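Long-range contacts in NAD dependent epimerase/dehydratase family (uncultured archaeon MedDCM-OCT-S05-C57, PDB 5Y1F), which binds NAD+ and probably oxidises L-threonine at its 3-position, acting as a monomeric dehydrogenase of the epimerase/dehydratase family: residues A[166-171]-A[248-253]; A[185-190]-A[200-205]. All blocks are in the same frame, centred on the assembly; numbering follows the deposited sequence.

Contact 1 of 2, residues A[166-171]-A[248-253]; sequences LCDTYF and NYHSNY
The rings of F171 and H250 lie face to face, centroids 3.8 Å apart and planes only 17° off parallel, the closest atoms being F171 CZ and H250 NE2 at 3.3 Å. The overlap is uneven: H250 CD2 sits over the centre of the phenyl ring, whereas F171 CE2 lies over the imidazole toward its rim. With F171 CG anti to the backbone N (chi1 173°), the phenyl group reaches off the helix against the loop. One turn earlier, the CB atoms of C167 and S251 meet at 3.6 Å, and the backbones approach most closely here. These two residues are buried, and C167 also packs on L112 and V178, between helix 101-122 and the central sheet.

The D168 side is looser and wetter. S251 N donates to the syn lone pair of D168 OD1 over 3.1 Å, but the N-H...O angle of 139° marks a bent bond. Instead of a direct amide bond, a water joins D168 to N252, donating to D168 OD2 at 2.8 Å and to N252 OD1 at 2.7 Å while accepting from H250 N at 2.9 Å. Nearby E164, on the same helix, takes the N252 amide through its carboxylate and S251 OG through its backbone carbonyl.

This helix, 155-174, carries Y156 and K160, which bind NAD(+) and match the Tyr-x-x-x-Lys pattern of short-chain dehydrogenases; the contact ties its later turns to the loop leading into strand 253-254. With an alanine at F171 the imidazole of H250 would probably lose its stacking surface and be freer to turn. Since D168 OD1 lies 4.9 Å from H250 ND1, the carboxylate might modestly favour a protonated imidazole, although the charged atoms do not touch.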
loop_
_atom_site.group_PDB
_atom_site.type_symbol
_atom_site.label_atom_id
_atom_site.label_comp_id
_atom_site.label_asym_id
_atom_site.label_seq_id
_atom_site.Cartn_x
_atom_site.Cartn_y
_atom_site.Cartn_z
ATOM N N LEU A 166 8.422 13.805 7.262
ATOM C CA LEU A 166 7.656 14.228 8.407
ATOM C C LEU A 166 7.590 13.127 9.454
ATOM O O LEU A 166 7.698 13.392 10.650
ATOM C CB LEU A 166 6.263 14.660 7.943
ATOM C CG LEU A 166 5.447 15.474 8.931
ATOM C CD1 LEU A 166 6.139 16.749 9.358
ATOM C CD2 LEU A 166 4.052 15.757 8.399
ATOM N N CYS A 167 7.317 11.880 9.025
ATOM C CA CYS A 167 7.328 10.787 9.964
ATOM C C CYS A 167 8.646 10.688 10.693
ATOM O O CYS A 167 8.674 10.484 11.910
ATOM C CB CYS A 167 7.012 9.454 9.261
ATOM S SG CYS A 167 5.307 9.273 8.703
ATOM N N ASP A 168 9.741 10.760 9.957
ATOM C CA ASP A 168 11.038 10.610 10.611
ATOM C C ASP A 168 11.344 11.771 11.551
ATOM O O ASP A 168 11.968 11.561 12.587
ATOM C CB ASP A 168 12.125 10.311 9.590
ATOM C CG ASP A 168 12.071 8.878 9.068
ATOM O OD1 ASP A 168 11.416 7.983 9.633
ATOM O OD2 ASP A 168 12.751 8.599 8.046
ATOM N N THR A 169 10.857 12.963 11.250
ATOM C CA THR A 169 10.920 14.083 12.190
ATOM C C THR A 169 10.129 13.778 13.448
ATOM O O THR A 169 10.601 14.030 14.563
ATOM C CB THR A 169 10.393 15.346 11.567
ATOM O OG1 THR A 169 11.219 15.697 10.458
ATOM C CG2 THR A 169 10.350 16.503 12.567
ATOM N N TYR A 170 8.958 13.192 13.334
ATOM C CA TYR A 170 8.200 12.852 14.525
ATOM C C TYR A 170 8.891 11.808 15.327
ATOM O O TYR A 170 8.809 11.815 16.571
ATOM C CB TYR A 170 6.763 12.470 14.170
ATOM C CG TYR A 170 5.826 13.693 14.161
ATOM C CD1 TYR A 170 4.925 13.928 15.237
ATOM C CD2 TYR A 170 5.922 14.658 13.204
ATOM C CE1 TYR A 170 4.151 15.060 15.280
ATOM C CE2 TYR A 170 5.173 15.820 13.292
ATOM C CZ TYR A 170 4.227 15.962 14.302
ATOM O OH TYR A 170 3.423 17.100 14.360
ATOM N N PHE A 171 9.569 10.860 14.690
ATOM C CA PHE A 171 10.317 9.902 15.414
ATOM C C PHE A 171 11.503 10.564 16.155
ATOM O O PHE A 171 11.659 10.374 17.376
ATOM C CB PHE A 171 10.835 8.769 14.497
ATOM C CG PHE A 171 11.773 7.830 15.181
ATOM C CD1 PHE A 171 11.335 7.020 16.168
ATOM C CD2 PHE A 171 13.116 7.829 14.893
ATOM C CE1 PHE A 171 12.192 6.225 16.883
ATOM C CE2 PHE A 171 13.970 7.013 15.589
ATOM C CZ PHE A 171 13.514 6.205 16.564
ATOM N N ASN A 248 16.866 0.027 11.938
ATOM C CA ASN A 248 17.725 1.077 11.465
ATOM C C ASN A 248 17.044 2.117 10.591
ATOM O O ASN A 248 17.639 3.146 10.260
ATOM C CB ASN A 248 18.940 0.486 10.771
ATOM C CG ASN A 248 19.834 -0.254 11.736
ATOM O OD1 ASN A 248 20.330 0.365 12.687
ATOM N ND2 ASN A 248 19.942 -1.567 11.606
ATOM N N TYR A 249 15.824 1.811 10.159
ATOM C CA TYR A 249 14.982 2.723 9.390
ATOM C C TYR A 249 13.620 2.744 10.086
ATOM O O TYR A 249 13.314 1.877 10.872
ATOM C CB TYR A 249 14.897 2.247 7.939
ATOM C CG TYR A 249 16.244 2.276 7.296
ATOM C CD1 TYR A 249 17.108 1.181 7.401
ATOM C CD2 TYR A 249 16.732 3.417 6.682
ATOM C CE1 TYR A 249 18.407 1.256 6.950
ATOM C CE2 TYR A 249 18.040 3.481 6.231
ATOM C CZ TYR A 249 18.854 2.386 6.369
ATOM O OH TYR A 249 20.150 2.528 5.912
ATOM N N HIS A 250 12.820 3.759 9.772
ATOM C CA HIS A 250 11.565 3.980 10.474
ATOM C C HIS A 250 10.413 4.072 9.493
ATOM O O HIS A 250 9.696 3.083 9.305
ATOM C CB HIS A 250 11.694 5.149 11.450
ATOM C CG HIS A 250 12.660 4.835 12.531
ATOM N ND1 HIS A 250 14.025 4.971 12.423
ATOM C CD2 HIS A 250 12.437 4.082 13.618
ATOM C CE1 HIS A 250 14.579 4.430 13.507
ATOM N NE2 HIS A 250 13.644 3.850 14.214
ATOM N N SER A 251 10.300 5.182 8.770
ATOM C CA SER A 251 9.129 5.443 7.919
ATOM C C SER A 251 9.165 4.813 6.541
ATOM O O SER A 251 8.165 4.821 5.822
ATOM C CB SER A 251 8.986 6.942 7.670
ATOM O OG SER A 251 10.024 7.426 6.836
ATOM N N ASN A 252 10.289 4.245 6.135
ATOM C CA ASN A 252 10.567 4.097 4.731
ATOM C C ASN A 252 11.371 2.877 4.305
ATOM O O ASN A 252 12.136 2.954 3.366
ATOM C CB ASN A 252 11.272 5.355 4.241
ATOM C CG ASN A 252 12.582 5.598 4.924
ATOM O OD1 ASN A 252 13.024 4.845 5.812
ATOM N ND2 ASN A 252 13.202 6.756 4.571
ATOM N N TYR A 253 11.097 1.725 4.878
ATOM C CA TYR A 253 11.770 0.513 4.398
ATOM C C TYR A 253 11.471 0.202 2.966
ATOM O O TYR A 253 10.301 -0.028 2.616
ATOM C CB TYR A 253 11.388 -0.686 5.239
ATOM C CG TYR A 253 12.211 -0.830 6.524
ATOM C CD1 TYR A 253 13.477 -1.439 6.497
ATOM C CD2 TYR A 253 11.738 -0.375 7.747
ATOM C CE1 TYR A 253 14.257 -1.546 7.626
ATOM C CE2 TYR A 253 12.499 -0.552 8.881
ATOM C CZ TYR A 253 13.767 -1.062 8.803
ATOM O OH TYR A 253 14.525 -1.204 9.989
HETATM O O HOH W 1 13.760 5.987 8.180
#

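Contact 2 of 2, residues A[185-190]-A[200-205]; sequences GLISWK and YAVEMY. With NAD (nicotinamide-adenine-dinucleotide), chain B.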
loop_
_atom_site.group_PDB
_atom_site.type_symbol
_atom_site.label_atom_id
_atom_site.label_comp_id
_atom_site.label_asym_id
_atom_site.label_seq_id
_atom_site.Cartn_x
_atom_site.Cartn_y
_atom_site.Cartn_z
ATOM N N GLY A 185 4.041 -2.323 -6.126
ATOM C CA GLY A 185 2.678 -2.523 -6.610
ATOM C C GLY A 185 2.061 -3.728 -5.934
ATOM O O GLY A 185 2.685 -4.787 -5.948
ATOM N N LEU A 186 0.831 -3.639 -5.452
ATOM C CA LEU A 186 0.219 -4.730 -4.687
ATOM C C LEU A 186 -0.895 -5.356 -5.494
ATOM O O LEU A 186 -1.726 -4.674 -6.093
ATOM C CB LEU A 186 -0.270 -4.275 -3.324
ATOM C CG LEU A 186 0.783 -3.646 -2.435
ATOM C CD1 LEU A 186 0.213 -3.280 -1.087
ATOM C CD2 LEU A 186 1.999 -4.506 -2.280
ATOM N N ILE A 187 -0.964 -6.692 -5.444
ATOM C CA ILE A 187 -1.932 -7.455 -6.227
ATOM C C ILE A 187 -2.811 -8.249 -5.280
ATOM O O ILE A 187 -2.325 -8.879 -4.345
ATOM C CB ILE A 187 -1.189 -8.417 -7.172
ATOM C CG1 ILE A 187 -0.381 -7.604 -8.201
ATOM C CG2 ILE A 187 -2.119 -9.369 -7.867
ATOM C CD1 ILE A 187 0.681 -8.389 -8.957
ATOM N N SER A 188 -4.122 -8.158 -5.475
ATOM C CA SER A 188 -5.085 -8.839 -4.635
ATOM C C SER A 188 -6.336 -9.090 -5.459
ATOM O O SER A 188 -6.549 -8.420 -6.474
ATOM C CB SER A 188 -5.433 -7.983 -3.417
ATOM O OG SER A 188 -6.115 -6.802 -3.831
ATOM N N TRP A 189 -7.168 -10.004 -4.953
ATOM C CA TRP A 189 -8.486 -10.295 -5.572
ATOM C C TRP A 189 -9.635 -9.869 -4.723
ATOM O O TRP A 189 -10.748 -9.768 -5.253
ATOM C CB TRP A 189 -8.603 -11.748 -5.955
ATOM C CG TRP A 189 -8.438 -12.694 -4.792
ATOM C CD1 TRP A 189 -7.308 -13.243 -4.336
ATOM C CD2 TRP A 189 -9.474 -13.086 -3.894
ATOM N NE1 TRP A 189 -7.551 -13.974 -3.207
ATOM C CE2 TRP A 189 -8.878 -13.854 -2.892
ATOM C CE3 TRP A 189 -10.846 -12.828 -3.836
ATOM C CZ2 TRP A 189 -9.631 -14.456 -1.851
ATOM C CZ3 TRP A 189 -11.589 -13.386 -2.791
ATOM C CH2 TRP A 189 -10.964 -14.182 -1.815
ATOM N N LYS A 190 -9.461 -9.595 -3.456
ATOM C CA LYS A 190 -10.612 -9.269 -2.588
ATOM C C LYS A 190 -11.215 -7.904 -2.801
ATOM O O LYS A 190 -12.345 -7.654 -2.407
ATOM C CB LYS A 190 -10.265 -9.383 -1.127
ATOM C CG LYS A 190 -10.145 -10.810 -0.648
ATOM C CD LYS A 190 -10.008 -10.839 0.862
ATOM C CE LYS A 190 -10.163 -12.247 1.375
ATOM N NZ LYS A 190 -9.955 -12.266 2.852
ATOM N N TYR A 200 -2.823 -2.542 -13.472
ATOM C CA TYR A 200 -2.917 -3.361 -14.663
ATOM C C TYR A 200 -2.699 -4.828 -14.327
ATOM O O TYR A 200 -3.216 -5.701 -15.031
ATOM C CB TYR A 200 -1.922 -2.911 -15.775
ATOM C CG TYR A 200 -0.455 -2.954 -15.394
ATOM C CD1 TYR A 200 0.150 -1.828 -14.858
ATOM C CD2 TYR A 200 0.342 -4.090 -15.558
ATOM C CE1 TYR A 200 1.478 -1.843 -14.501
ATOM C CE2 TYR A 200 1.662 -4.124 -15.172
ATOM C CZ TYR A 200 2.249 -2.976 -14.651
ATOM O OH TYR A 200 3.574 -2.951 -14.279
ATOM N N ALA A 201 -1.921 -5.124 -13.299
ATOM C CA ALA A 201 -1.681 -6.514 -12.952
ATOM C C ALA A 201 -2.966 -7.127 -12.359
ATOM O O ALA A 201 -3.488 -8.171 -12.871
ATOM C CB ALA A 201 -0.468 -6.653 -12.046
ATOM N N VAL A 202 -3.639 -6.415 -11.479
ATOM C CA VAL A 202 -4.876 -6.890 -10.931
ATOM C C VAL A 202 -5.923 -7.029 -12.024
ATOM O O VAL A 202 -6.606 -8.058 -12.118
ATOM C CB VAL A 202 -5.360 -6.007 -9.770
ATOM C CG1 VAL A 202 -6.730 -6.394 -9.301
ATOM C CG2 VAL A 202 -4.400 -6.101 -8.602
ATOM N N GLU A 203 -6.091 -5.983 -12.815
ATOM C CA GLU A 203 -7.106 -6.006 -13.884
ATOM C C GLU A 203 -6.891 -7.117 -14.865
ATOM O O GLU A 203 -7.855 -7.747 -15.348
ATOM C CB GLU A 203 -7.152 -4.679 -14.622
ATOM C CG GLU A 203 -7.594 -3.496 -13.801
ATOM C CD GLU A 203 -7.594 -2.167 -14.552
ATOM O OE1 GLU A 203 -7.969 -1.163 -13.904
ATOM O OE2 GLU A 203 -7.196 -2.156 -15.740
ATOM N N MET A 204 -5.654 -7.463 -15.134
ATOM C CA MET A 204 -5.359 -8.488 -16.115
ATOM C C MET A 204 -5.950 -9.788 -15.559
ATOM O O MET A 204 -6.547 -10.578 -16.320
ATOM C CB MET A 204 -3.845 -8.625 -16.342
ATOM C CG MET A 204 -3.544 -9.430 -17.540
ATOM S SD MET A 204 -1.768 -9.668 -17.826
ATOM C CE MET A 204 -1.329 -8.054 -18.496
ATOM N N TYR A 205 -5.725 -10.095 -14.268
ATOM C CA TYR A 205 -6.320 -11.295 -13.710
ATOM C C TYR A 205 -7.856 -11.265 -13.791
ATOM O O TYR A 205 -8.479 -12.270 -14.177
ATOM C CB TYR A 205 -5.896 -11.454 -12.238
ATOM C CG TYR A 205 -4.508 -11.944 -11.994
ATOM C CD1 TYR A 205 -4.175 -13.274 -12.187
ATOM C CD2 TYR A 205 -3.503 -11.094 -11.544
ATOM C CE1 TYR A 205 -2.917 -13.786 -11.829
ATOM C CE2 TYR A 205 -2.230 -11.566 -11.281
ATOM C CZ TYR A 205 -1.964 -12.921 -11.364
ATOM O OH TYR A 205 -0.713 -13.383 -11.063
HETATM P PA NAD B . -6.909 2.774 -1.721
HETATM O O1A NAD B . -7.480 1.407 -2.139
HETATM O O2A NAD B . -7.189 3.971 -2.654
HETATM O O5B NAD B . -7.491 3.068 -0.234
HETATM C C5B NAD B . -7.379 4.362 0.319
HETATM C C4B NAD B . -8.627 4.647 1.100
HETATM O O4B NAD B . -8.439 6.005 1.534
HETATM C C3B NAD B . -9.900 4.608 0.271
HETATM O O3B NAD B . -10.781 3.672 0.846
HETATM C C2B NAD B . -10.431 6.047 0.346
HETATM O O2B NAD B . -11.858 6.179 0.487
HETATM C C1B NAD B . -9.721 6.591 1.569
HETATM N N9A NAD B . -9.629 8.063 1.508
HETATM C C8A NAD B . -9.396 8.822 0.418
HETATM N N7A NAD B . -9.481 10.116 0.719
HETATM C C5A NAD B . -9.817 10.163 2.008
HETATM C C6A NAD B . -10.091 11.247 2.959
HETATM N N6A NAD B . -10.032 12.546 2.577
HETATM N N1A NAD B . -10.360 10.920 4.219
HETATM C C2A NAD B . -10.463 9.655 4.589
HETATM N N3A NAD B . -10.215 8.615 3.794
HETATM C C4A NAD B . -9.899 8.832 2.525
HETATM O O3 NAD B . -5.331 2.722 -1.459
HETATM P PN NAD B . -4.459 1.427 -1.053
HETATM O O1N NAD B . -5.238 0.542 -0.070
HETATM O O2N NAD B . -3.956 0.751 -2.313
HETATM O O5D NAD B . -3.224 2.148 -0.295
HETATM C C5D NAD B . -3.255 2.310 1.088
HETATM C C4D NAD B . -1.912 2.956 1.455
HETATM O O4D NAD B . -0.825 2.153 0.921
HETATM C C3D NAD B . -1.749 4.357 0.907
HETATM O O3D NAD B . -0.874 5.101 1.797
HETATM C C2D NAD B . -0.943 4.118 -0.384
HETATM O O2D NAD B . -0.188 5.299 -0.750
HETATM C C1D NAD B . -0.037 2.955 0.059
HETATM N N1N NAD B . 0.456 2.169 -1.091
HETATM C C2N NAD B . -0.335 1.302 -1.793
HETATM C C3N NAD B . 0.165 0.597 -2.864
HETATM C C7N NAD B . -0.659 -0.416 -3.652
HETATM O O7N NAD B . -0.159 -0.944 -4.609
HETATM N N7N NAD B . -1.867 -0.726 -3.256
HETATM C C4N NAD B . 1.489 0.770 -3.228
HETATM C C5N NAD B . 2.272 1.686 -2.544
HETATM C C6N NAD B . 1.728 2.369 -1.474
#
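I187 meets three helix residues with its two branches: CD1 reaches A201 CB at 3.7 Å, while CG2 lies 4.1 Å from V202 CG2 and also approaches the Y205 ring, at CE2, obliquely. Having CG1 beside the backbone N (chi1 -65°) and CG2 beside the carbonyl carbon lets the two branches diverge along the helix. V202 answers with its own fork, CG2 resting 3.7 Å from I187 CA and CG1 3.5 Å from S188 O. The contact is thus apolar, and it buries S188 N without a partner.

Residues 185-187 are the last of strand 178-187, which pairs in parallel with its neighbours in the Rossmann-type sheet, and the helix axis segment passes 8.1 Å away at 21° in nearly the same direction, unlike the antiparallel helix of a classical beta-alpha-beta crossover. L186 points away from the helix to the cofactor: its backbone N donates to NAD O7N at 3.0 Å, and its CG lies 3.7 Å from NAD C7N, against the nicotinamide carboxamide.

Further out, M315 of helix 312-326 packs on both I187 and Y205, and T316 bonds the Y205 hydroxyl. On the cofactor side, Q30 NE2 bonds both L186 O and S188 OG, while Q30 N binds NAD.

How the contacts relate
Contacts 1 and 2 lie on opposite sides of the chain's centre, their own centres about 29 Å apart and their nearest atoms about 11 Å apart, so they do not touch. Along the chain the order is 166-171, 185-190, 200-205, 248-253: both segments of contact 2 fall between those of contact 1. Helix 155-174 leads directly into strand 178-187, which supplies the first segment of contact 2 and pairs in parallel with strand 253-254. Both contacts therefore border the same mixed sheet. Contact 2 backs the nicotinamide end of NAD, whereas contact 1, its C167 side chain about 10 Å from NAD, packs the later turns of the helix that carries Y156 and K160.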